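Hydroxyethylphosphonate dioxygenase (Streptomyces albus, PDB 6B9R) is an iron-dependent dioxygenase that binds 2-hydroxyethylphosphonate beside its metal and probably cleaves it to hydroxymethylphosphonate. Local coordinates at residues T114-S117 / Y122-E125; L231-T234 / G239-L242; T254-R259 / A286-V291; V293-V298 / T424-F429; F404-S407 / E413-M416. All blocks are in the same frame, centred on the assembly; numbering follows the deposited sequence.

Contact 1. Residues T114-S117 / Y122-E125; sequences TAMS and YRPE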
loop_
_atom_site.group_PDB
_atom_site.type_symbol
_atom_site.label_atom_id
_atom_site.label_comp_id
_atom_site.label_asym_id
_atom_site.label_seq_id
_atom_site.Cartn_x
_atom_site.Cartn_y
_atom_site.Cartn_z
ATOM N N THR A 114 -6.870 -14.634 -20.096
ATOM C CA THR A 114 -6.496 -13.532 -20.971
ATOM C C THR A 114 -5.284 -12.817 -20.358
ATOM O O THR A 114 -4.685 -13.300 -19.390
ATOM C CB THR A 114 -7.693 -12.606 -21.226
ATOM O OG1 THR A 114 -8.173 -12.062 -19.998
ATOM C CG2 THR A 114 -8.822 -13.381 -21.886
ATOM N N ALA A 115 -4.911 -11.674 -20.935
ATOM C CA ALA A 115 -3.596 -11.090 -20.663
ATOM C C ALA A 115 -3.405 -10.792 -19.180
ATOM O O ALA A 115 -4.229 -10.121 -18.558
ATOM C CB ALA A 115 -3.404 -9.813 -21.484
ATOM N N MET A 116 -2.294 -11.288 -18.628
ATOM C CA MET A 116 -1.937 -11.119 -17.223
ATOM C C MET A 116 -0.465 -10.758 -17.121
ATOM O O MET A 116 0.291 -10.883 -18.087
ATOM C CB MET A 116 -2.170 -12.392 -16.417
ATOM C CG MET A 116 -3.579 -12.670 -16.143
ATOM S SD MET A 116 -3.838 -14.106 -15.114
ATOM C CE MET A 116 -3.947 -15.389 -16.358
ATOM N N SER A 117 -0.050 -10.360 -15.916
ATOM C CA SER A 117 1.339 -9.992 -15.683
ATOM C C SER A 117 1.697 -10.173 -14.215
ATOM O O SER A 117 0.875 -9.916 -13.331
ATOM C CB SER A 117 1.605 -8.540 -16.092
ATOM O OG SER A 117 2.905 -8.118 -15.702
ATOM N N TYR A 122 -4.260 -8.211 -11.905
ATOM C CA TYR A 122 -5.369 -8.729 -12.703
ATOM C C TYR A 122 -5.374 -10.246 -12.672
ATOM O O TYR A 122 -4.319 -10.884 -12.782
ATOM C CB TYR A 122 -5.267 -8.322 -14.167
ATOM C CG TYR A 122 -5.394 -6.868 -14.486
ATOM C CD1 TYR A 122 -6.633 -6.229 -14.456
ATOM C CD2 TYR A 122 -4.282 -6.144 -14.896
ATOM C CE1 TYR A 122 -6.740 -4.886 -14.775
ATOM C CE2 TYR A 122 -4.385 -4.819 -15.229
ATOM C CZ TYR A 122 -5.611 -4.190 -15.168
ATOM O OH TYR A 122 -5.691 -2.857 -15.506
ATOM N N ARG A 123 -6.570 -10.818 -12.551
ATOM C CA ARG A 123 -6.823 -12.228 -12.859
ATOM C C ARG A 123 -8.027 -12.265 -13.792
ATOM O O ARG A 123 -9.156 -12.552 -13.365
ATOM C CB ARG A 123 -7.051 -13.052 -11.593
ATOM C CG ARG A 123 -5.783 -13.183 -10.716
ATOM C CD ARG A 123 -4.758 -14.096 -11.363
ATOM N NE ARG A 123 -3.566 -14.285 -10.517
ATOM C CZ ARG A 123 -2.524 -13.460 -10.510
ATOM N NH1 ARG A 123 -2.519 -12.397 -11.291
ATOM N NH2 ARG A 123 -1.481 -13.709 -9.728
ATOM N N PRO A 124 -7.824 -11.963 -15.081
ATOM C CA PRO A 124 -8.962 -11.769 -15.988
ATOM C C PRO A 124 -9.274 -13.009 -16.800
ATOM O O PRO A 124 -8.448 -13.465 -17.599
ATOM C CB PRO A 124 -8.482 -10.628 -16.884
ATOM C CG PRO A 124 -6.982 -10.885 -17.002
ATOM C CD PRO A 124 -6.560 -11.564 -15.715
ATOM N N GLU A 125 -10.471 -13.559 -16.625
ATOM C CA GLU A 125 -10.848 -14.795 -17.289
ATOM C C GLU A 125 -12.025 -14.529 -18.215
ATOM O O GLU A 125 -12.976 -13.837 -17.839
ATOM C CB GLU A 125 -11.205 -15.895 -16.271
ATOM C CG GLU A 125 -10.080 -16.234 -15.293
ATOM C CD GLU A 125 -9.041 -17.171 -15.886
ATOM O OE1 GLU A 125 -9.390 -18.328 -16.190
ATOM O OE2 GLU A 125 -7.875 -16.746 -16.045
HETATM O O HOH W 1 -2.004 -9.665 -13.746
#

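Contact 2. Residues L231-T234 / G239-L242; sequences LALT and GAML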
loop_
_atom_site.group_PDB
_atom_site.type_symbol
_atom_site.label_atom_id
_atom_site.label_comp_id
_atom_site.label_asym_id
_atom_site.label_seq_id
_atom_site.Cartn_x
_atom_site.Cartn_y
_atom_site.Cartn_z
ATOM N N LEU A 231 -9.554 -3.096 13.047
ATOM C CA LEU A 231 -9.073 -2.010 12.200
ATOM C C LEU A 231 -10.070 -1.602 11.119
ATOM O O LEU A 231 -9.865 -0.568 10.474
ATOM C CB LEU A 231 -7.744 -2.406 11.550
ATOM C CG LEU A 231 -6.663 -2.760 12.567
ATOM C CD1 LEU A 231 -5.374 -3.159 11.873
ATOM C CD2 LEU A 231 -6.426 -1.589 13.495
ATOM N N ALA A 232 -11.135 -2.372 10.916
ATOM C CA ALA A 232 -12.100 -2.050 9.868
ATOM C C ALA A 232 -12.733 -0.686 10.104
ATOM O O ALA A 232 -12.992 -0.295 11.243
ATOM C CB ALA A 232 -13.197 -3.114 9.803
ATOM N N LEU A 233 -12.982 0.033 9.008
ATOM C CA LEU A 233 -13.703 1.300 9.006
ATOM C C LEU A 233 -14.883 1.200 8.047
ATOM O O LEU A 233 -14.711 0.800 6.890
ATOM C CB LEU A 233 -12.795 2.453 8.572
ATOM C CG LEU A 233 -11.695 2.957 9.498
ATOM C CD1 LEU A 233 -10.877 4.009 8.758
ATOM C CD2 LEU A 233 -12.299 3.526 10.773
ATOM N N THR A 234 -16.068 1.596 8.505
ATOM C CA THR A 234 -17.243 1.495 7.634
ATOM C C THR A 234 -17.277 2.669 6.662
ATOM O O THR A 234 -17.127 3.823 7.086
ATOM C CB THR A 234 -18.534 1.460 8.441
ATOM O OG1 THR A 234 -18.856 2.778 8.887
ATOM C CG2 THR A 234 -18.376 0.573 9.642
ATOM N N GLY A 239 -17.412 10.199 11.538
ATOM C CA GLY A 239 -17.141 10.245 12.965
ATOM C C GLY A 239 -16.128 9.200 13.396
ATOM O O GLY A 239 -15.275 9.463 14.248
ATOM N N ALA A 240 -16.202 8.001 12.807
ATOM C CA ALA A 240 -15.252 6.946 13.149
ATOM C C ALA A 240 -13.842 7.305 12.700
ATOM O O ALA A 240 -12.867 7.037 13.412
ATOM C CB ALA A 240 -15.680 5.621 12.517
ATOM N N MET A 241 -13.730 7.885 11.506
ATOM C CA MET A 241 -12.463 8.387 10.991
ATOM C C MET A 241 -11.874 9.438 11.926
ATOM O O MET A 241 -10.687 9.389 12.265
ATOM C CB MET A 241 -12.700 8.962 9.596
ATOM C CG MET A 241 -11.478 9.396 8.813
ATOM S SD MET A 241 -10.568 7.972 8.206
ATOM C CE MET A 241 -9.278 8.020 9.419
ATOM N N LEU A 242 -12.694 10.405 12.350
ATOM C CA LEU A 242 -12.224 11.407 13.299
ATOM C C LEU A 242 -11.771 10.760 14.604
ATOM O O LEU A 242 -10.683 11.062 15.111
ATOM C CB LEU A 242 -13.322 12.437 13.557
ATOM C CG LEU A 242 -12.990 13.513 14.593
ATOM C CD1 LEU A 242 -11.795 14.355 14.131
ATOM C CD2 LEU A 242 -14.210 14.396 14.855
#

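Contact 3. Residues T254-R259 / A286-V291; sequences TELADR and AEALGV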
loop_
_atom_site.group_PDB
_atom_site.type_symbol
_atom_site.label_atom_id
_atom_site.label_comp_id
_atom_site.label_asym_id
_atom_site.label_seq_id
_atom_site.Cartn_x
_atom_site.Cartn_y
_atom_site.Cartn_z
ATOM N N THR A 254 -11.229 17.899 24.554
ATOM C CA THR A 254 -11.004 19.283 24.974
ATOM C C THR A 254 -9.706 19.842 24.395
ATOM O O THR A 254 -9.626 21.037 24.083
ATOM C CB THR A 254 -10.992 19.394 26.508
ATOM O OG1 THR A 254 -9.957 18.555 27.054
ATOM C CG2 THR A 254 -12.339 18.982 27.089
ATOM N N GLU A 255 -8.672 19.005 24.258
ATOM C CA GLU A 255 -7.425 19.481 23.660
ATOM C C GLU A 255 -7.609 19.762 22.171
ATOM O O GLU A 255 -7.184 20.807 21.667
ATOM C CB GLU A 255 -6.302 18.462 23.889
ATOM C CG GLU A 255 -5.006 18.790 23.158
ATOM C CD GLU A 255 -4.305 20.033 23.701
ATOM O OE1 GLU A 255 -4.696 20.522 24.784
ATOM O OE2 GLU A 255 -3.353 20.518 23.045
ATOM N N LEU A 256 -8.255 18.838 21.454
ATOM C CA LEU A 256 -8.524 19.061 20.039
ATOM C C LEU A 256 -9.417 20.276 19.847
ATOM O O LEU A 256 -9.224 21.052 18.905
ATOM C CB LEU A 256 -9.161 17.824 19.417
ATOM C CG LEU A 256 -9.582 17.936 17.948
ATOM C CD1 LEU A 256 -8.401 18.334 17.073
ATOM C CD2 LEU A 256 -10.150 16.598 17.490
ATOM N N ALA A 257 -10.397 20.461 20.736
ATOM C CA ALA A 257 -11.230 21.659 20.675
ATOM C C ALA A 257 -10.382 22.913 20.825
ATOM O O ALA A 257 -10.550 23.889 20.083
ATOM C CB ALA A 257 -12.301 21.614 21.757
ATOM N N ASP A 258 -9.472 22.908 21.802
ATOM C CA ASP A 258 -8.653 24.089 22.054
ATOM C C ASP A 258 -7.703 24.348 20.891
ATOM O O ASP A 258 -7.542 25.495 20.456
ATOM C CB ASP A 258 -7.887 23.917 23.369
ATOM C CG ASP A 258 -7.428 25.240 23.958
ATOM O OD1 ASP A 258 -8.114 26.261 23.738
ATOM O OD2 ASP A 258 -6.377 25.260 24.631
ATOM N N ARG A 259 -7.087 23.290 20.354
ATOM C CA ARG A 259 -6.168 23.470 19.238
ATOM C C ARG A 259 -6.906 23.899 17.977
ATOM O O ARG A 259 -6.387 24.699 17.191
ATOM C CB ARG A 259 -5.376 22.185 18.978
ATOM C CG ARG A 259 -4.472 21.710 20.133
ATOM C CD ARG A 259 -3.218 22.590 20.354
ATOM N NE ARG A 259 -3.530 23.928 20.869
ATOM C CZ ARG A 259 -3.948 24.191 22.108
ATOM N NH1 ARG A 259 -4.102 23.211 22.990
ATOM N NH2 ARG A 259 -4.213 25.443 22.468
ATOM N N ALA A 286 -8.336 19.168 10.837
ATOM C CA ALA A 286 -7.178 18.578 10.167
ATOM C C ALA A 286 -5.880 19.243 10.607
ATOM O O ALA A 286 -4.909 18.558 10.946
ATOM C CB ALA A 286 -7.334 18.670 8.651
ATOM N N GLU A 287 -5.849 20.581 10.620
ATOM C CA GLU A 287 -4.634 21.285 11.029
ATOM C C GLU A 287 -4.273 20.950 12.463
ATOM O O GLU A 287 -3.093 20.773 12.793
ATOM C CB GLU A 287 -4.803 22.800 10.880
ATOM C CG GLU A 287 -3.502 23.607 11.091
ATOM C CD GLU A 287 -3.070 23.793 12.565
ATOM O OE1 GLU A 287 -3.921 23.736 13.490
ATOM O OE2 GLU A 287 -1.858 24.006 12.799
ATOM N N ALA A 288 -5.278 20.882 13.338
ATOM C CA ALA A 288 -5.010 20.559 14.726
ATOM C C ALA A 288 -4.453 19.154 14.861
ATOM O O ALA A 288 -3.658 18.889 15.767
ATOM C CB ALA A 288 -6.288 20.709 15.549
ATOM N N LEU A 289 -4.854 18.250 13.970
ATOM C CA LEU A 289 -4.430 16.854 13.991
ATOM C C LEU A 289 -3.217 16.586 13.113
ATOM O O LEU A 289 -2.805 15.425 12.977
ATOM C CB LEU A 289 -5.595 15.955 13.556
ATOM C CG LEU A 289 -6.763 15.923 14.552
ATOM C CD1 LEU A 289 -8.065 15.416 13.906
ATOM C CD2 LEU A 289 -6.409 15.099 15.791
ATOM N N GLY A 290 -2.637 17.617 12.514
ATOM C CA GLY A 290 -1.450 17.404 11.703
ATOM C C GLY A 290 -1.684 16.558 10.474
ATOM O O GLY A 290 -0.801 15.794 10.075
ATOM N N VAL A 291 -2.863 16.659 9.860
ATOM C CA VAL A 291 -3.152 15.897 8.657
ATOM C C VAL A 291 -3.811 16.813 7.634
ATOM O O VAL A 291 -4.319 17.889 7.955
ATOM C CB VAL A 291 -4.049 14.672 8.941
ATOM C CG1 VAL A 291 -3.445 13.801 10.047
ATOM C CG2 VAL A 291 -5.459 15.132 9.321
#

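Contact 4. Residues V293-V298 / T424-F429; sequences VRELLV and TPDVRF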
loop_
_atom_site.group_PDB
_atom_site.type_symbol
_atom_site.label_atom_id
_atom_site.label_comp_id
_atom_site.label_asym_id
_atom_site.label_seq_id
_atom_site.Cartn_x
_atom_site.Cartn_y
_atom_site.Cartn_z
ATOM N N VAL A 293 -6.916 17.597 5.136
ATOM C CA VAL A 293 -8.352 17.323 5.131
ATOM C C VAL A 293 -8.634 15.991 4.453
ATOM O O VAL A 293 -9.582 15.285 4.813
ATOM C CB VAL A 293 -9.111 18.485 4.451
ATOM C CG1 VAL A 293 -10.573 18.122 4.225
ATOM C CG2 VAL A 293 -8.997 19.754 5.277
ATOM N N ARG A 294 -7.790 15.613 3.489
ATOM C CA ARG A 294 -7.921 14.328 2.810
ATOM C C ARG A 294 -8.110 13.179 3.796
ATOM O O ARG A 294 -8.912 12.269 3.558
ATOM C CB ARG A 294 -6.685 14.097 1.934
ATOM C CG ARG A 294 -6.698 12.815 1.120
ATOM C CD ARG A 294 -5.455 12.665 0.229
ATOM N NE ARG A 294 -5.455 11.339 -0.390
ATOM C CZ ARG A 294 -5.746 11.094 -1.669
ATOM N NH1 ARG A 294 -5.750 9.844 -2.113
ATOM N NH2 ARG A 294 -6.009 12.088 -2.514
ATOM N N GLU A 295 -7.398 13.212 4.927
ATOM C CA GLU A 295 -7.395 12.072 5.832
ATOM C C GLU A 295 -8.625 11.990 6.726
ATOM O O GLU A 295 -8.816 10.953 7.373
ATOM C CB GLU A 295 -6.126 12.097 6.700
ATOM C CG GLU A 295 -4.869 11.973 5.865
ATOM C CD GLU A 295 -4.768 10.616 5.162
ATOM O OE1 GLU A 295 -5.328 9.622 5.676
ATOM O OE2 GLU A 295 -4.122 10.541 4.097
ATOM N N LEU A 296 -9.460 13.035 6.785
ATOM C CA LEU A 296 -10.695 12.997 7.565
ATOM C C LEU A 296 -11.916 12.678 6.714
ATOM O O LEU A 296 -13.024 12.578 7.253
ATOM C CB LEU A 296 -10.907 14.327 8.289
ATOM C CG LEU A 296 -9.823 14.746 9.293
ATOM C CD1 LEU A 296 -10.189 16.107 9.918
ATOM C CD2 LEU A 296 -9.631 13.711 10.385
ATOM N N LEU A 297 -11.741 12.523 5.402
ATOM C CA LEU A 297 -12.823 12.196 4.484
ATOM C C LEU A 297 -12.845 10.693 4.235
ATOM O O LEU A 297 -11.794 10.060 4.130
ATOM C CB LEU A 297 -12.660 12.941 3.161
ATOM C CG LEU A 297 -12.803 14.462 3.218
ATOM C CD1 LEU A 297 -12.709 15.027 1.806
ATOM C CD2 LEU A 297 -14.138 14.836 3.854
ATOM N N VAL A 298 -14.043 10.126 4.149
ATOM C CA VAL A 298 -14.236 8.691 3.991
ATOM C C VAL A 298 -15.020 8.474 2.705
ATOM O O VAL A 298 -16.042 9.128 2.501
ATOM C CB VAL A 298 -14.981 8.063 5.183
ATOM C CG1 VAL A 298 -15.008 6.544 5.061
ATOM C CG2 VAL A 298 -14.337 8.481 6.496
ATOM N N THR A 424 0.194 3.911 -5.057
ATOM C CA THR A 424 -1.012 4.613 -4.632
ATOM C C THR A 424 -0.770 6.117 -4.635
ATOM O O THR A 424 0.363 6.578 -4.793
ATOM C CB THR A 424 -1.380 4.160 -3.221
ATOM O OG1 THR A 424 -0.337 4.582 -2.333
ATOM C CG2 THR A 424 -1.514 2.632 -3.139
ATOM N N PRO A 425 -1.815 6.924 -4.441
ATOM C CA PRO A 425 -1.583 8.372 -4.283
ATOM C C PRO A 425 -0.542 8.700 -3.228
ATOM O O PRO A 425 0.322 9.552 -3.470
ATOM C CB PRO A 425 -2.971 8.907 -3.901
ATOM C CG PRO A 425 -3.926 7.928 -4.533
ATOM C CD PRO A 425 -3.257 6.593 -4.528
ATOM N N ASP A 426 -0.577 8.029 -2.071
ATOM C CA ASP A 426 0.400 8.334 -1.032
ATOM C C ASP A 426 1.820 8.057 -1.518
ATOM O O ASP A 426 2.744 8.825 -1.224
ATOM C CB ASP A 426 0.098 7.535 0.236
ATOM C CG ASP A 426 -1.072 8.110 1.029
ATOM O OD1 ASP A 426 -1.406 9.291 0.833
ATOM O OD2 ASP A 426 -1.650 7.382 1.864
ATOM N N VAL A 427 2.015 6.960 -2.253
ATOM C CA VAL A 427 3.333 6.680 -2.828
ATOM C C VAL A 427 3.727 7.780 -3.807
ATOM O O VAL A 427 4.859 8.272 -3.801
ATOM C CB VAL A 427 3.348 5.298 -3.512
ATOM C CG1 VAL A 427 4.652 5.116 -4.311
ATOM C CG2 VAL A 427 3.188 4.165 -2.489
ATOM N N ARG A 428 2.802 8.164 -4.683
ATOM C CA ARG A 428 3.122 9.164 -5.694
ATOM C C ARG A 428 3.507 10.496 -5.064
ATOM O O ARG A 428 4.403 11.184 -5.566
ATOM C CB ARG A 428 1.941 9.335 -6.654
ATOM C CG ARG A 428 1.654 8.096 -7.469
ATOM C CD ARG A 428 0.391 8.292 -8.326
ATOM N NE ARG A 428 0.642 9.234 -9.420
ATOM C CZ ARG A 428 -0.304 9.862 -10.113
ATOM N NH1 ARG A 428 -1.588 9.668 -9.821
ATOM N NH2 ARG A 428 0.041 10.692 -11.092
ATOM N N PHE A 429 2.858 10.877 -3.955
ATOM C CA PHE A 429 3.268 12.113 -3.298
ATOM C C PHE A 429 4.613 11.959 -2.604
ATOM O O PHE A 429 5.395 12.914 -2.572
ATOM C CB PHE A 429 2.200 12.585 -2.316
ATOM C CG PHE A 429 1.028 13.232 -3.004
ATOM C CD1 PHE A 429 1.166 14.484 -3.593
ATOM C CD2 PHE A 429 -0.177 12.577 -3.105
ATOM C CE1 PHE A 429 0.107 15.079 -4.248
ATOM C CE2 PHE A 429 -1.241 13.159 -3.755
ATOM C CZ PHE A 429 -1.101 14.410 -4.330
HETATM O O HOH W 2 -4.274 9.728 1.504
HETATM O O HOH W 3 -3.152 7.963 4.115
#

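Contact 5. Residues F404-S407 / E413-M416; sequences FSLS and ELLM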
loop_
_atom_site.group_PDB
_atom_site.type_symbol
_atom_site.label_atom_id
_atom_site.label_comp_id
_atom_site.label_asym_id
_atom_site.label_seq_id
_atom_site.Cartn_x
_atom_site.Cartn_y
_atom_site.Cartn_z
ATOM N N PHE A 404 -0.124 5.343 -25.455
ATOM C CA PHE A 404 -0.443 4.571 -26.647
ATOM C C PHE A 404 -1.634 5.182 -27.374
ATOM O O PHE A 404 -2.422 5.945 -26.814
ATOM C CB PHE A 404 -0.718 3.080 -26.349
ATOM C CG PHE A 404 -1.918 2.805 -25.465
ATOM C CD1 PHE A 404 -3.187 2.664 -26.009
ATOM C CD2 PHE A 404 -1.757 2.598 -24.101
ATOM C CE1 PHE A 404 -4.281 2.376 -25.201
ATOM C CE2 PHE A 404 -2.844 2.301 -23.284
ATOM C CZ PHE A 404 -4.117 2.200 -23.839
ATOM N N SER A 405 -1.740 4.835 -28.649
ATOM C CA SER A 405 -2.900 5.168 -29.448
ATOM C C SER A 405 -3.485 3.889 -30.026
ATOM O O SER A 405 -2.800 2.873 -30.164
ATOM C CB SER A 405 -2.541 6.136 -30.582
ATOM O OG SER A 405 -1.638 5.518 -31.474
ATOM N N LEU A 406 -4.767 3.958 -30.375
ATOM C CA LEU A 406 -5.495 2.858 -30.977
ATOM C C LEU A 406 -6.064 3.313 -32.312
ATOM O O LEU A 406 -6.420 4.478 -32.477
ATOM C CB LEU A 406 -6.635 2.399 -30.074
ATOM C CG LEU A 406 -6.241 2.181 -28.617
ATOM C CD1 LEU A 406 -7.497 2.049 -27.753
ATOM C CD2 LEU A 406 -5.370 0.936 -28.521
ATOM N N SER A 407 -6.136 2.392 -33.270
ATOM C CA SER A 407 -6.763 2.708 -34.544
ATOM C C SER A 407 -7.331 1.434 -35.150
ATOM O O SER A 407 -6.972 0.321 -34.759
ATOM C CB SER A 407 -5.776 3.369 -35.516
ATOM O OG SER A 407 -4.842 2.423 -36.000
ATOM N N GLU A 413 -14.828 -2.315 -31.330
ATOM C CA GLU A 413 -14.985 -2.103 -29.899
ATOM C C GLU A 413 -13.958 -2.908 -29.117
ATOM O O GLU A 413 -13.651 -4.051 -29.469
ATOM C CB GLU A 413 -16.390 -2.496 -29.443
ATOM C CG GLU A 413 -16.738 -2.011 -28.039
ATOM C CD GLU A 413 -18.110 -2.497 -27.584
ATOM O OE1 GLU A 413 -18.524 -3.592 -28.028
ATOM O OE2 GLU A 413 -18.770 -1.790 -26.792
ATOM N N LEU A 414 -13.446 -2.328 -28.040
ATOM C CA LEU A 414 -12.665 -3.099 -27.091
ATOM C C LEU A 414 -13.122 -2.788 -25.675
ATOM O O LEU A 414 -13.757 -1.766 -25.407
ATOM C CB LEU A 414 -11.152 -2.854 -27.246
ATOM C CG LEU A 414 -10.444 -1.522 -27.039
ATOM C CD1 LEU A 414 -10.373 -1.121 -25.560
ATOM C CD2 LEU A 414 -9.041 -1.653 -27.610
ATOM N N LEU A 415 -12.783 -3.695 -24.767
ATOM C CA LEU A 415 -13.069 -3.538 -23.350
ATOM C C LEU A 415 -11.787 -3.090 -22.661
ATOM O O LEU A 415 -10.719 -3.651 -22.923
ATOM C CB LEU A 415 -13.566 -4.862 -22.764
ATOM C CG LEU A 415 -13.892 -4.944 -21.270
ATOM C CD1 LEU A 415 -14.984 -3.961 -20.896
ATOM C CD2 LEU A 415 -14.299 -6.380 -20.935
ATOM N N MET A 416 -11.888 -2.079 -21.794
ATOM C CA MET A 416 -10.731 -1.539 -21.082
ATOM C C MET A 416 -11.018 -1.520 -19.587
ATOM O O MET A 416 -12.030 -0.958 -19.145
ATOM C CB MET A 416 -10.381 -0.122 -21.579
ATOM C CG MET A 416 -9.356 0.647 -20.729
ATOM S SD MET A 416 -9.146 2.365 -21.297
ATOM C CE MET A 416 -8.041 2.163 -22.683
#

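Contact 1. Residues T114-S117 / Y122-E125
M116 lies obliquely across P124, and its side chain touches four residues in turn. Beyond CB, CG presses on P124 CD at 3.2 Å, tighter than ordinary van der Waals contact, and has Y122 O on its flank. The chain runs straight to SD (chi2 -176°), which touches P124 CD and meets R123 CD at 3.9 Å. A bend at chi3 (-89°) then turns CE toward E125 OE2, 4.2 Å away. E125 is held by a salt bridge to R99. At the other end T114 grips P124 O twice: its N donates at 3.2 Å nearly in line with the carbonyl, while OG1 donates at 2.8 Å from above the carbonyl plane. That hydroxyl is also hydrogen-bonded to Y366 OH. A valine here would probably cost P124 O its hydroxyl donor, leaving it the backbone N-H, and take one partner from Y366 OH. Beyond M116 a water accepts from S117 N at 3.0 Å and lies within hydrogen-bonding distance of Y122 O, which R123 NH1 also reaches. P69 of the second subunit packs on M116 and R123. This is a connection folded back on the start of strand 123-129 in an antiparallel sheet of the iron-binding cupin domain.

Contact 2. Residues L231-T234 / G239-L242
L233, A240 and M241, which make this contact, bring no ring, carboxylate or guanidinium, so there are no faces or edges to match and the fit is one of methyl branches against a methyl and a thioether. L233 points at the helix and divides its fork between two neighbours in the sequence. CD2 comes to A240 CB at 4.3 Å, and CD1 comes to M241 SD at 4.0 Å. With CG opposite its own carbonyl carbon (chi1 -72°), the leucine reaches out from the chain so that both methyls face the helix. M241 meets it at about a right angle; its chain is bent at chi2 (74°) and again at chi3, which brings the sulfur up to the leucine methyl. The backbones stay apart, with L233 CA and A240 CA 7.2 Å from each other, and no hydrogen bond crosses. The second subunit packs on the same residues, its R428 on L233 and its F429 on M241, and L233 also makes backbone hydrogen bonds to it. D237 OD1 accepts from A240 N in the first turn of the helix. This is a connection between two consecutive helices, 225-231 and 238-249, packed back through L233 on the second, at the start of the Cro/C1-type helix-turn-helix region.

Contact 3. Residues T254-R259 / A286-V291
Apolar contact between L256, R259 and A288 brings the two helices together. A288 points toward helix 253-260, where its CB lies 3.5 Å from L256 CD1 and 3.8 Å from R259 CB. L256 sets CG opposite its backbone N (chi1 176°), and L256 CD1 also lies 3.9 Å from L289 CG; the two leucines cross at about a right angle. No hydrogen bond crosses; the side-chain salt bridges lie within helix 253-260. Past CB the R259 chain bends away from A288, and its guanidinium bridges two acids: NH1 to E255 OE2 at 2.8 Å (N-H...O 154°), approaching from above the carboxylate plane, and NH2 more weakly to D258 OD2 at 3.1 Å. This network probably offsets the acids' charge. Backbone bonds end the other helix in a Schellman motif: V291 N returns to A286 O at 3.0 Å, G290 N weakly to E287 O at 3.2 Å, and G290 takes positive phi (65°). Among its neighbours, L256 also packs on M246 and V267, and L289 on L242 and V245, so helix 253-260 and the end of helix 279-288 pack together against helices 238-249 and 264-271 in the Cro/C1-type region.

Contact 4. Residues V293-V298 / T424-F429
The turn of helical backbone carrying R294 and E295 stands well back from the start of the helix bearing P425 and D426, with R294 CA and D426 CA 11.0 Å apart, so long side chains and water fill the interval. R294 spans it fully extended, CG opposite the backbone N (chi1 -178°) and the chain straight as far as NE. Its NH1 comes against the proline ring at 3.4 Å from P425 CB, the guanidinium standing obliquely to it. Behind that tip NE donates to a water lying in the guanidinium plane, 2.8 Å away. The same water is 2.7 Å from E295 OE2 and 3.0 Å from D426 OD1, with more acceptors around it than it has protons. A second water links the other carboxylate oxygen of D426, OD2, to E295 OE2, 2.8 Å from each. The two acids thus approach to 4.4 Å between E295 OE2 and D426 OD1 without touching; the nearby arginine and the start of the helix are likely to ease their repulsion. T424 opens that helix as its N-cap, OG1 accepting weakly but almost straight (166°) from V427 N. R294 has its stronger partners on the second subunit: E295 OE1 of that subunit pairs with NH1 in an intersubunit salt bridge, and L297 O of that subunit accepts from NH2. R294 of the second subunit packs on this R294. The arrangement is a buried, water-bridged charge cluster at a subunit interface, joining the end of the helix-turn-helix region to the helix that follows the last cupin strand.

Contact 5. Residues F404-S407 / E413-M416
L406 and L414 meet branch against branch, at about a right angle, with L406 CD1 4.0 Å from L414 CD2. L414 takes the crowded position, CG between its backbone N and carbonyl carbon (chi1 63°), and this swings its methyls inward to the opposing leucine. V377, next to L406, and L367 and V347, next to L414, add aliphatic neighbours from the adjoining strands. F404 and M416 touch just as lightly but in another way, a single methyl at a ring edge. M416 reaches over as a long arm, extended to SD and bent at chi3 (-80°), and only its terminal methyl arrives: CE lies 4.1 Å from F404 CZ, at the ring edge and near its plane, so the sulfur does not stack on the ring and no Met-aromatic face contact results. L406 CG, on the same strand as F404, also lies at the ring edge, in its plane, which ties the two halves together. W379 and L358 also pack on F404, while the polar side chain of Q365 lies against both F404 and M416. Neither half opens to solvent, since all four residues are buried; M416 even receives L250 of the second subunit. The loose part is the backbone spacing, L406 CA and L414 CA being 10.1 Å from each other, and no hydrogen bond crosses. L406 N bonds instead to Y328 OH, and L414 pairs through its backbone with V347. Two facing sheets meeting through inward side chains, strand 403-407 against strand 412-419, is the interior packing of a cupin-type beta-barrel, here in the C-terminal half of the chain.

Overall arrangement
Contacts 2 and 3 and the 293-298 side of contact 4 touch one another in the helical region, with L242 CD1 3.9 Å from L289 CD1 between contacts 2 and 3, and M241 CB 3.5 Å from V298 CG2 between contacts 2 and 4; 424-429 belongs to the helix after strand 412-419. Contacts 1 and 5 belong to the beta sheets, centres about 17 Å apart. Contact 5 is nested in the loop closed by contact 4. Contact 1 is near the bound 2-hydroxyethylphosphonate, the E125 side chain being about 7 Å from it; iron is held by H149, Q153 and H190. All five contacts touch the second subunit.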